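Local coordinates for putative flavoprotein (Bacteroides eggerthii, PDB 4ICI) that binds flavin mononucleotide in a flavodoxin-like fold and probably serves as an electron-transfer flavoprotein, though its physiological role is not established, at residues A[21-27]-A[94-98]; A[90-94]-A[109-115]; A[120-126]-A[148-154]. The contacts are given in a common frame with arbitrary orientation. Residues are numbered along the deposited sequence.

Contact 1. Residues A[21-27]-A[94-98]; sequences FSATGTT and GYPIW. With FMN (flavin mononucleotide), chain B; EDO (1,2-ethanediol), chain E.
This is the phosphate-binding end of a flavodoxin fold, where the loop between strand 16-20 and helix 26-38 meets the end of the neighbouring parallel strand 90-96. Phe21, the residue most buried by the contact, is extended (phi/psi -109/136) and lies beside Tyr95, CA to CA 5.0 Å. Its N donates to Gly94 O at 2.9 Å, the one hydrogen bond between the segments. With chi1 at 169° (t), the ring swings alongside Pro96, CD2 to CD 3.8 Å, and turns its edge toward the face of Trp98 in an offset edge-to-face pair: centroids 5.6 Å apart, planes at 80°, Phe21 CE2 to Trp98 CZ2 3.8 Å. Tyr51 meets both rings from outside the segments. Pro96 CD also packs 3.3 Å from Phe21 O. Thr27, in the first turn of the helix and rotamer m, lays CG2 3.5 Å from Tyr95 N and 3.9 Å from Gly94 C. Its OG1 bonds FMN O2P at 2.8 Å. Gly25, at the N-cap, has phi 96°, where a CB would press on the carbonyl O of Thr24. Ser22 OG reaches O2P (2.6 Å), Thr24 OG1 and Thr26 OG1 reach O1P (2.5 and 2.8 Å), and Ala23 N reaches O3P (3.0 Å). On the other segment, Ile97 O accepts from FMN O2' at 2.7 Å, and Trp98 sets a ring face against the flavin at C7. The chemistry divides: one backbone hydrogen bond plus apolar and aromatic packing joins the segments, while hydroxyls and backbone NH groups of 22-27 hold the phosphate without a basic side chain from either segment.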
loop_
_atom_site.group_PDB
_atom_site.type_symbol
_atom_site.label_atom_id
_atom_site.label_comp_id
_atom_site.label_asym_id
_atom_site.label_seq_id
_atom_site.Cartn_x
_atom_site.Cartn_y
_atom_site.Cartn_z
ATOM N N PHE A 21 1.224 4.657 0.587
ATOM C CA PHE A 21 2.489 5.362 0.447
ATOM C C PHE A 21 2.633 5.785 -1.016
ATOM O O PHE A 21 2.346 5.019 -1.944
ATOM C CB PHE A 21 3.638 4.422 0.838
ATOM C CG PHE A 21 5.018 4.944 0.493
ATOM C CD1 PHE A 21 5.485 6.125 1.027
ATOM C CD2 PHE A 21 5.831 4.239 -0.352
ATOM C CE1 PHE A 21 6.723 6.596 0.694
ATOM C CE2 PHE A 21 7.076 4.704 -0.678
ATOM C CZ PHE A 21 7.521 5.902 -0.150
ATOM N N SER A 22 3.072 7.025 -1.212
ATOM C CA SER A 22 3.339 7.543 -2.535
ATOM C C SER A 22 4.554 8.448 -2.459
ATOM O O SER A 22 4.574 9.401 -1.670
ATOM C CB SER A 22 2.141 8.317 -3.042
ATOM O OG SER A 22 2.333 8.762 -4.383
ATOM N N ALA A 23 5.560 8.161 -3.267
ATOM C CA ALA A 23 6.761 8.994 -3.308
ATOM C C ALA A 23 6.683 10.120 -4.323
ATOM O O ALA A 23 7.214 11.221 -4.059
ATOM C CB ALA A 23 8.003 8.125 -3.565
ATOM N N THR A 24 6.066 9.863 -5.482
ATOM C CA THR A 24 5.899 10.894 -6.509
ATOM C C THR A 24 4.464 11.169 -6.967
ATOM O O THR A 24 4.256 11.761 -8.047
ATOM C CB THR A 24 6.786 10.638 -7.746
ATOM O OG1 THR A 24 6.636 9.309 -8.226
ATOM C CG2 THR A 24 8.279 10.935 -7.429
ATOM N N GLY A 25 3.482 10.775 -6.165
ATOM C CA GLY A 25 2.106 11.171 -6.406
ATOM C C GLY A 25 1.228 10.186 -7.159
ATOM O O GLY A 25 0.013 10.314 -7.134
ATOM N N THR A 26 1.837 9.233 -7.878
ATOM C CA THR A 26 1.071 8.343 -8.761
ATOM C C THR A 26 0.116 7.462 -7.945
ATOM O O THR A 26 -1.060 7.320 -8.261
ATOM C CB THR A 26 1.990 7.450 -9.611
ATOM O OG1 THR A 26 3.026 8.237 -10.201
ATOM C CG2 THR A 26 1.215 6.722 -10.712
ATOM N N THR A 27 0.643 6.866 -6.887
ATOM C CA THR A 27 -0.169 6.028 -6.014
ATOM C C THR A 27 -1.169 6.857 -5.234
ATOM O O THR A 27 -2.278 6.381 -4.950
ATOM C CB THR A 27 0.721 5.194 -5.073
ATOM O OG1 THR A 27 1.727 4.562 -5.872
ATOM C CG2 THR A 27 -0.080 4.122 -4.349
ATOM N N GLY A 94 -1.920 0.720 -0.247
ATOM C CA GLY A 94 -1.385 1.029 -1.534
ATOM C C GLY A 94 0.055 1.487 -1.535
ATOM O O GLY A 94 0.555 2.099 -0.570
ATOM N N TYR A 95 0.728 1.204 -2.641
ATOM C CA TYR A 95 2.161 1.486 -2.770
ATOM C C TYR A 95 2.581 1.504 -4.230
ATOM O O TYR A 95 2.001 0.825 -5.064
ATOM C CB TYR A 95 3.013 0.467 -1.973
ATOM C CG TYR A 95 2.632 -0.987 -2.207
ATOM C CD1 TYR A 95 1.644 -1.593 -1.441
ATOM C CD2 TYR A 95 3.223 -1.722 -3.190
ATOM C CE1 TYR A 95 1.273 -2.917 -1.689
ATOM C CE2 TYR A 95 2.864 -3.033 -3.438
ATOM C CZ TYR A 95 1.892 -3.627 -2.690
ATOM O OH TYR A 95 1.496 -4.937 -2.926
ATOM N N PRO A 96 3.690 2.186 -4.521
ATOM C CA PRO A 96 4.386 1.968 -5.776
ATOM C C PRO A 96 5.155 0.650 -5.711
ATOM O O PRO A 96 5.660 0.284 -4.643
ATOM C CB PRO A 96 5.365 3.128 -5.830
ATOM C CG PRO A 96 5.684 3.423 -4.382
ATOM C CD PRO A 96 4.393 3.138 -3.650
ATOM N N ILE A 97 5.253 -0.065 -6.813
ATOM C CA ILE A 97 6.102 -1.266 -6.900
ATOM C C ILE A 97 7.557 -0.833 -6.972
ATOM O O ILE A 97 7.908 -0.064 -7.851
ATOM C CB ILE A 97 5.809 -2.092 -8.171
ATOM C CG1 ILE A 97 4.363 -2.608 -8.202
ATOM C CG2 ILE A 97 6.830 -3.260 -8.334
ATOM C CD1 ILE A 97 3.935 -3.415 -6.963
ATOM N N TRP A 98 8.388 -1.278 -6.037
ATOM C CA TRP A 98 9.828 -1.035 -6.029
ATOM C C TRP A 98 10.547 -2.387 -6.075
ATOM O O TRP A 98 10.415 -3.194 -5.165
ATOM C CB TRP A 98 10.270 -0.285 -4.778
ATOM C CG TRP A 98 9.947 1.158 -4.719
ATOM C CD1 TRP A 98 9.192 1.901 -5.600
ATOM C CD2 TRP A 98 10.294 2.053 -3.655
ATOM N NE1 TRP A 98 9.094 3.207 -5.161
ATOM C CE2 TRP A 98 9.754 3.317 -3.971
ATOM C CE3 TRP A 98 11.025 1.914 -2.471
ATOM C CZ2 TRP A 98 9.925 4.434 -3.164
ATOM C CZ3 TRP A 98 11.185 3.037 -1.681
ATOM C CH2 TRP A 98 10.631 4.284 -2.032
HETATM N N1 FMN B . 8.064 -0.136 -11.716
HETATM C C2 FMN B . 7.870 -1.431 -12.128
HETATM O O2 FMN B . 7.047 -1.659 -13.012
HETATM N N3 FMN B . 8.611 -2.454 -11.552
HETATM C C4 FMN B . 9.585 -2.229 -10.594
HETATM O O4 FMN B . 10.145 -3.230 -10.110
HETATM C C4A FMN B . 9.810 -0.900 -10.200
HETATM N N5 FMN B . 10.809 -0.599 -9.248
HETATM C C5A FMN B . 10.961 0.740 -8.862
HETATM C C6 FMN B . 11.919 1.063 -7.892
HETATM C C7 FMN B . 12.087 2.361 -7.479
HETATM C C7M FMN B . 13.081 2.685 -6.404
HETATM C C8 FMN B . 11.304 3.375 -8.004
HETATM C C8M FMN B . 11.507 4.804 -7.559
HETATM C C9 FMN B . 10.359 3.066 -8.974
HETATM C C9A FMN B . 10.157 1.741 -9.405
HETATM N N10 FMN B . 9.194 1.419 -10.374
HETATM C C10 FMN B . 9.021 0.112 -10.761
HETATM C "C1'" FMN B . 8.299 2.496 -10.930
HETATM C "C2'" FMN B . 7.177 2.797 -9.897
HETATM O "O2'" FMN B . 6.502 1.653 -9.431
HETATM C "C3'" FMN B . 6.072 3.686 -10.503
HETATM O "O3'" FMN B . 6.668 4.828 -11.196
HETATM C "C4'" FMN B . 4.987 4.127 -9.475
HETATM O "O4'" FMN B . 3.866 4.538 -10.220
HETATM C "C5'" FMN B . 5.504 5.360 -8.641
HETATM O "O5'" FMN B . 4.462 5.661 -7.749
HETATM P P FMN B . 4.460 6.970 -6.827
HETATM O O1P FMN B . 4.413 8.147 -7.815
HETATM O O2P FMN B . 3.350 6.876 -5.894
HETATM O O3P FMN B . 5.747 7.031 -5.997
HETATM C C1 EDO E . 2.361 10.793 2.184
HETATM O O1 EDO E . 3.724 11.246 2.138
HETATM C C2 EDO E . 2.079 9.530 1.349
HETATM O O2 EDO E . 3.165 8.642 1.266
#

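Contact 2. Residues A[90-94]-A[109-115]; sequences VVFIG and FIEGHSL
Strand 90-96 and helix 104-112 are the first two elements of a beta-alpha-beta unit that strand 119-125 completes, and here the end of the helix and the loop after it pack on one face of the strand. Residues 90-94 are extended. Val91 and Ile93 aim CA-to-CB at the helix, with Val91 nearest Leu115 (CA to CA 8.0 Å) and Ile93 nearest Ile110 (9.0 Å). No hydrogen bond crosses; the fit depends on rotamers. Ile93 is mt (-56°, 177°), which carries CD1 into a pocket formed by three residues: 3.9 Å from Phe109 CE2, 3.9 Å from Ile110 CG1 and 4.3 Å from Leu115 CD1. Val91, chi1 t, places CG1 4.3 Å from Phe109 CZ and CG2 4.1 Å from Leu115 CD2. Phe109 is t (171°, 72°) and presents its ring edge to both strand residues. Ile110 (mt) starts sideways yet bends its CG1 onto Ile93. Leu115, mt as well, returns from the loop with phi/psi -113/6. On the helix, Glu111 forms a salt bridge with Arg75. The turn is tied back on itself by Gly112 N to Phe109 O at 3.2 Å and by His113 ND1 donating to Phe109 O at 2.9 Å.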
loop_
_atom_site.group_PDB
_atom_site.type_symbol
_atom_site.label_atom_id
_atom_site.label_comp_id
_atom_site.label_asym_id
_atom_site.label_seq_id
_atom_site.Cartn_x
_atom_site.Cartn_y
_atom_site.Cartn_z
ATOM N N VAL A 90 -12.173 -2.719 6.877
ATOM C CA VAL A 90 -11.418 -3.031 5.662
ATOM C C VAL A 90 -10.313 -1.980 5.558
ATOM O O VAL A 90 -10.576 -0.768 5.714
ATOM C CB VAL A 90 -12.317 -2.928 4.433
ATOM C CG1 VAL A 90 -11.547 -3.143 3.150
ATOM C CG2 VAL A 90 -13.535 -3.891 4.553
ATOM N N VAL A 91 -9.094 -2.436 5.290
ATOM C CA VAL A 91 -7.960 -1.540 5.091
ATOM C C VAL A 91 -7.302 -1.903 3.761
ATOM O O VAL A 91 -6.768 -3.020 3.562
ATOM C CB VAL A 91 -6.952 -1.621 6.248
ATOM C CG1 VAL A 91 -5.719 -0.719 5.971
ATOM C CG2 VAL A 91 -7.598 -1.250 7.582
ATOM N N PHE A 92 -7.403 -0.994 2.779
ATOM C CA PHE A 92 -6.635 -1.096 1.551
ATOM C C PHE A 92 -5.257 -0.522 1.848
ATOM O O PHE A 92 -5.160 0.458 2.604
ATOM C CB PHE A 92 -7.305 -0.306 0.417
ATOM C CG PHE A 92 -8.609 -0.879 -0.051
ATOM C CD1 PHE A 92 -9.823 -0.514 0.540
ATOM C CD2 PHE A 92 -8.613 -1.786 -1.087
ATOM C CE1 PHE A 92 -11.016 -1.044 0.097
ATOM C CE2 PHE A 92 -9.816 -2.346 -1.528
ATOM C CZ PHE A 92 -11.012 -1.949 -0.939
ATOM N N ILE A 93 -4.219 -1.149 1.296
ATOM C CA ILE A 93 -2.847 -0.714 1.496
ATOM C C ILE A 93 -2.186 -0.536 0.137
ATOM O O ILE A 93 -1.965 -1.514 -0.591
ATOM C CB ILE A 93 -2.022 -1.713 2.310
ATOM C CG1 ILE A 93 -2.682 -1.995 3.652
ATOM C CG2 ILE A 93 -0.610 -1.188 2.496
ATOM C CD1 ILE A 93 -1.964 -3.057 4.526
ATOM N N GLY A 94 -1.920 0.720 -0.247
ATOM C CA GLY A 94 -1.385 1.029 -1.534
ATOM C C GLY A 94 0.055 1.487 -1.535
ATOM O O GLY A 94 0.555 2.099 -0.570
ATOM N N PHE A 109 4.245 0.218 8.361
ATOM C CA PHE A 109 2.834 0.448 8.570
ATOM C C PHE A 109 2.119 -0.773 9.164
ATOM O O PHE A 109 1.414 -0.673 10.200
ATOM C CB PHE A 109 2.138 0.850 7.260
ATOM C CG PHE A 109 0.644 0.883 7.390
ATOM C CD1 PHE A 109 0.019 1.882 8.116
ATOM C CD2 PHE A 109 -0.151 -0.107 6.776
ATOM C CE1 PHE A 109 -1.360 1.892 8.265
ATOM C CE2 PHE A 109 -1.517 -0.083 6.951
ATOM C CZ PHE A 109 -2.105 0.905 7.686
ATOM N N ILE A 110 2.305 -1.925 8.523
ATOM C CA ILE A 110 1.604 -3.149 8.938
ATOM C C ILE A 110 2.009 -3.521 10.369
ATOM O O ILE A 110 1.164 -3.909 11.171
ATOM C CB ILE A 110 1.869 -4.294 7.961
ATOM C CG1 ILE A 110 1.164 -4.026 6.629
ATOM C CG2 ILE A 110 1.423 -5.670 8.543
ATOM C CD1 ILE A 110 1.659 -4.899 5.501
ATOM N N GLU A 111 3.301 -3.403 10.678
ATOM C CA GLU A 111 3.790 -3.825 11.980
ATOM C C GLU A 111 3.435 -2.859 13.118
ATOM O O GLU A 111 3.462 -3.223 14.315
ATOM C CB GLU A 111 5.294 -4.094 11.903
ATOM C CG GLU A 111 5.603 -5.282 11.048
ATOM C CD GLU A 111 7.067 -5.534 10.807
ATOM O OE1 GLU A 111 7.921 -4.857 11.454
ATOM O OE2 GLU A 111 7.353 -6.428 9.972
ATOM N N GLY A 112 3.065 -1.643 12.767
ATOM C CA GLY A 112 2.742 -0.625 13.746
ATOM C C GLY A 112 1.261 -0.393 13.991
ATOM O O GLY A 112 0.897 0.419 14.844
ATOM N N HIS A 113 0.402 -1.053 13.208
ATOM C CA HIS A 113 -1.045 -0.917 13.327
ATOM C C HIS A 113 -1.649 -2.315 13.507
ATOM O O HIS A 113 -1.288 -3.215 12.771
ATOM C CB HIS A 113 -1.610 -0.243 12.077
ATOM C CG HIS A 113 -1.201 1.195 11.913
ATOM N ND1 HIS A 113 0.038 1.576 11.447
ATOM C CD2 HIS A 113 -1.880 2.346 12.138
ATOM C CE1 HIS A 113 0.105 2.895 11.399
ATOM N NE2 HIS A 113 -1.048 3.389 11.816
ATOM N N SER A 114 -2.568 -2.497 14.446
ATOM C CA SER A 114 -3.241 -3.779 14.584
ATOM C C SER A 114 -4.257 -3.939 13.459
ATOM O O SER A 114 -5.193 -3.147 13.346
ATOM C CB SER A 114 -3.938 -3.926 15.925
ATOM O OG SER A 114 -4.554 -5.217 15.976
ATOM N N LEU A 115 -4.022 -4.930 12.615
ATOM C CA LEU A 115 -4.897 -5.224 11.496
ATOM C C LEU A 115 -5.595 -6.577 11.677
ATOM O O LEU A 115 -6.322 -7.033 10.786
ATOM C CB LEU A 115 -4.091 -5.199 10.192
ATOM C CG LEU A 115 -3.429 -3.845 9.884
ATOM C CD1 LEU A 115 -2.581 -3.994 8.626
ATOM C CD2 LEU A 115 -4.457 -2.717 9.715
#

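Contact 3. Residues A[120-126]-A[148-154]; sequences VVPFATS and KEGRLLN. With FMN (flavin mononucleotide), chain B.
Leu152, chi1 t and chi2 p, leans over the end of the adjoining strand, its CD1 lying 4.2 Å from Ala124 CB, 3.9 Å from Thr125 C and 3.5 Å from Ser126 OG. Both segments are extended as far as Leu152 and run in nearly the same direction, end-to-end vectors 24° apart; Leu153 and Asn154 then turn. The register is Val121 with Lys148 (CA to CA 5.2 Å), Pro122 with Gly150 (4.8 Å), Ala124 with Leu152 (4.9 Å) and Thr125 with Asn154 (5.1 Å), with an extra residue on the 148-154 side between the first two pairs and the last two. Lys148 N donates to Val120 O at 3.0 Å. Pro122 has no NH to give, and its O meets Gly150 CA in a CA-H...O contact of 3.0 Å, where a side chain at 150 would collide with that oxygen. One parallel bridge follows, Ala124 with Leu152: Ala124 N to Arg151 O at 3.2 Å and Leu153 N to Ala124 O at 2.8 Å. Asn154 (chi1 m) takes over from the backbone, its OD1 accepting from Ser126 N at 2.9 Å and its ND2 bonding Ser126 OG weakly at 3.3 Å; that hydroxyl also bonds Ser129 O. On the sheet face opposite Leu152, Leu153 CD1 touches Phe123 CD2 at 3.8 Å. Thr125 OG1 shares a 2.7 Å hydrogen bond with FMN O4', and Ser126 CA is 3.3 Å from O2'. Strand 119-125 beside the parallel edge strand 146-152, joined through helix 132-141, with the cofactor at the former's carboxyl end, is the closing beta-alpha-beta unit of the flavodoxin-like fold.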
loop_
_atom_site.group_PDB
_atom_site.type_symbol
_atom_site.label_atom_id
_atom_site.label_comp_id
_atom_site.label_asym_id
_atom_site.label_seq_id
_atom_site.Cartn_x
_atom_site.Cartn_y
_atom_site.Cartn_z
ATOM N N VAL A 120 -7.783 -7.048 4.590
ATOM C CA VAL A 120 -6.620 -6.252 4.154
ATOM C C VAL A 120 -6.406 -6.512 2.663
ATOM O O VAL A 120 -6.340 -7.669 2.250
ATOM C CB VAL A 120 -5.377 -6.594 4.982
ATOM C CG1 VAL A 120 -4.217 -5.694 4.594
ATOM C CG2 VAL A 120 -5.705 -6.519 6.524
ATOM N N VAL A 121 -6.302 -5.452 1.863
ATOM C CA VAL A 121 -6.306 -5.571 0.401
ATOM C C VAL A 121 -5.218 -4.651 -0.175
ATOM O O VAL A 121 -5.280 -3.451 0.023
ATOM C CB VAL A 121 -7.665 -5.190 -0.209
ATOM C CG1 VAL A 121 -7.680 -5.605 -1.702
ATOM C CG2 VAL A 121 -8.859 -5.770 0.580
ATOM N N PRO A 122 -4.206 -5.223 -0.844
ATOM C CA PRO A 122 -3.184 -4.343 -1.424
ATOM C C PRO A 122 -3.654 -3.719 -2.735
ATOM O O PRO A 122 -4.502 -4.264 -3.422
ATOM C CB PRO A 122 -2.007 -5.298 -1.672
ATOM C CG PRO A 122 -2.675 -6.623 -1.986
ATOM C CD PRO A 122 -3.956 -6.636 -1.172
ATOM N N PHE A 123 -3.051 -2.606 -3.090
ATOM C CA PHE A 123 -3.153 -2.050 -4.426
ATOM C C PHE A 123 -1.870 -1.343 -4.758
ATOM O O PHE A 123 -1.078 -1.025 -3.866
ATOM C CB PHE A 123 -4.394 -1.142 -4.576
ATOM C CG PHE A 123 -4.344 0.160 -3.803
ATOM C CD1 PHE A 123 -4.719 0.207 -2.477
ATOM C CD2 PHE A 123 -3.997 1.340 -4.433
ATOM C CE1 PHE A 123 -4.719 1.405 -1.762
ATOM C CE2 PHE A 123 -4.024 2.536 -3.748
ATOM C CZ PHE A 123 -4.390 2.560 -2.413
ATOM N N ALA A 124 -1.642 -1.067 -6.040
ATOM C CA ALA A 124 -0.345 -0.528 -6.434
ATOM C C ALA A 124 -0.408 0.253 -7.711
ATOM O O ALA A 124 -1.373 0.141 -8.477
ATOM C CB ALA A 124 0.697 -1.678 -6.560
ATOM N N THR A 125 0.627 1.053 -7.914
ATOM C CA THR A 125 0.968 1.572 -9.231
ATOM C C THR A 125 2.384 1.140 -9.579
ATOM O O THR A 125 3.162 0.764 -8.703
ATOM C CB THR A 125 0.809 3.111 -9.341
ATOM O OG1 THR A 125 1.798 3.791 -8.578
ATOM C CG2 THR A 125 -0.602 3.575 -8.941
ATOM N N SER A 126 2.721 1.150 -10.874
ATOM C CA SER A 126 4.023 0.651 -11.331
ATOM C C SER A 126 4.330 1.190 -12.703
ATOM O O SER A 126 3.457 1.763 -13.387
ATOM C CB SER A 126 4.046 -0.867 -11.407
ATOM O OG SER A 126 3.334 -1.328 -12.547
ATOM N N LYS A 148 -6.956 -10.248 0.925
ATOM C CA LYS A 148 -7.685 -10.495 -0.310
ATOM C C LYS A 148 -6.868 -10.020 -1.474
ATOM O O LYS A 148 -5.892 -9.297 -1.292
ATOM C CB LYS A 148 -9.069 -9.850 -0.271
ATOM C CG LYS A 148 -10.037 -10.440 0.781
ATOM C CD LYS A 148 -11.473 -9.908 0.662
ATOM C CE LYS A 148 -12.479 -10.719 1.500
ATOM N NZ LYS A 148 -13.911 -10.254 1.346
ATOM N N GLU A 149 -7.263 -10.433 -2.676
ATOM C CA GLU A 149 -6.529 -10.134 -3.880
ATOM C C GLU A 149 -6.699 -8.663 -4.266
ATOM O O GLU A 149 -7.824 -8.141 -4.324
ATOM C CB GLU A 149 -7.010 -11.048 -5.008
ATOM C CG GLU A 149 -6.617 -12.509 -4.805
ATOM C CD GLU A 149 -5.137 -12.716 -4.943
ATOM O OE1 GLU A 149 -4.606 -12.373 -6.012
ATOM O OE2 GLU A 149 -4.519 -13.220 -3.971
ATOM N N GLY A 150 -5.578 -8.040 -4.548
ATOM C CA GLY A 150 -5.540 -6.651 -4.943
ATOM C C GLY A 150 -5.352 -6.464 -6.428
ATOM O O GLY A 150 -5.380 -7.419 -7.222
ATOM N N ARG A 151 -5.156 -5.207 -6.808
ATOM C CA ARG A 151 -5.035 -4.827 -8.210
ATOM C C ARG A 151 -4.010 -3.740 -8.402
ATOM O O ARG A 151 -3.824 -2.873 -7.533
ATOM C CB ARG A 151 -6.382 -4.304 -8.722
ATOM C CG ARG A 151 -7.549 -5.304 -8.686
ATOM C CD ARG A 151 -7.427 -6.414 -9.724
ATOM N NE ARG A 151 -8.596 -7.302 -9.743
ATOM C CZ ARG A 151 -8.733 -8.377 -8.974
ATOM N NH1 ARG A 151 -7.814 -8.706 -8.073
ATOM N NH2 ARG A 151 -9.837 -9.113 -9.064
ATOM N N LEU A 152 -3.407 -3.782 -9.585
ATOM C CA LEU A 152 -2.643 -2.693 -10.124
ATOM C C LEU A 152 -3.635 -1.663 -10.653
ATOM O O LEU A 152 -4.519 -1.987 -11.461
ATOM C CB LEU A 152 -1.700 -3.220 -11.207
ATOM C CG LEU A 152 -0.609 -2.347 -11.774
ATOM C CD1 LEU A 152 0.484 -2.062 -10.736
ATOM C CD2 LEU A 152 -0.029 -3.026 -13.022
ATOM N N LEU A 153 -3.490 -0.429 -10.167
ATOM C CA LEU A 153 -4.391 0.670 -10.492
ATOM C C LEU A 153 -3.687 1.782 -11.308
ATOM O O LEU A 153 -3.881 2.977 -11.064
ATOM C CB LEU A 153 -5.025 1.228 -9.243
ATOM C CG LEU A 153 -5.855 0.247 -8.403
ATOM C CD1 LEU A 153 -6.469 0.997 -7.247
ATOM C CD2 LEU A 153 -6.945 -0.476 -9.259
ATOM N N ASN A 154 -2.854 1.387 -12.259
ATOM C CA ASN A 154 -2.234 2.372 -13.158
ATOM C C ASN A 154 -3.251 3.137 -13.975
ATOM O O ASN A 154 -3.111 4.345 -14.189
ATOM C CB ASN A 154 -1.223 1.700 -14.099
ATOM C CG ASN A 154 0.042 1.270 -13.381
ATOM O OD1 ASN A 154 0.393 1.856 -12.364
ATOM N ND2 ASN A 154 0.732 0.256 -13.910
HETATM N N1 FMN B . 8.064 -0.136 -11.716
HETATM C C2 FMN B . 7.870 -1.431 -12.128
HETATM O O2 FMN B . 7.047 -1.659 -13.012
HETATM N N3 FMN B . 8.611 -2.454 -11.552
HETATM C C4 FMN B . 9.585 -2.229 -10.594
HETATM O O4 FMN B . 10.145 -3.230 -10.110
HETATM C C4A FMN B . 9.810 -0.900 -10.200
HETATM N N5 FMN B . 10.809 -0.599 -9.248
HETATM C C5A FMN B . 10.961 0.740 -8.862
HETATM C C6 FMN B . 11.919 1.063 -7.892
HETATM C C7 FMN B . 12.087 2.361 -7.479
HETATM C C7M FMN B . 13.081 2.685 -6.404
HETATM C C8 FMN B . 11.304 3.375 -8.004
HETATM C C8M FMN B . 11.507 4.804 -7.559
HETATM C C9 FMN B . 10.359 3.066 -8.974
HETATM C C9A FMN B . 10.157 1.741 -9.405
HETATM N N10 FMN B . 9.194 1.419 -10.374
HETATM C C10 FMN B . 9.021 0.112 -10.761
HETATM C "C1'" FMN B . 8.299 2.496 -10.930
HETATM C "C2'" FMN B . 7.177 2.797 -9.897
HETATM O "O2'" FMN B . 6.502 1.653 -9.431
HETATM C "C3'" FMN B . 6.072 3.686 -10.503
HETATM O "O3'" FMN B . 6.668 4.828 -11.196
HETATM C "C4'" FMN B . 4.987 4.127 -9.475
HETATM O "O4'" FMN B . 3.866 4.538 -10.220
HETATM C "C5'" FMN B . 5.504 5.360 -8.641
HETATM O "O5'" FMN B . 4.462 5.661 -7.749
HETATM P P FMN B . 4.460 6.970 -6.827
HETATM O O1P FMN B . 4.413 8.147 -7.815
HETATM O O2P FMN B . 3.350 6.876 -5.894
HETATM O O3P FMN B . 5.747 7.031 -5.997
#

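Strand 90-96 ties the three contacts together: contact 2 packs the helix on its first half, contact 1 uses its end, sharing Gly94, and contact 3 pairs the next two strands of the sheet. Contacts 1 and 2 have centres about 16 Å apart, contacts 1 and 3 about 11 Å, and contacts 2 and 3 about 14 Å. Ile93 N lies 2.8 Å from Val121 O and Ile97 N 2.9 Å from Thr125 O, probable hydrogen bonds linking strand 90-96 and the loop after it to contact 3. At the FMN, Thr27 OG1 and Thr125 OG1 meet at 2.8 Å, joining the phosphate and ribityl sites; contact 2 stays back, Ile93's side chain about 12 Å from the cofactor.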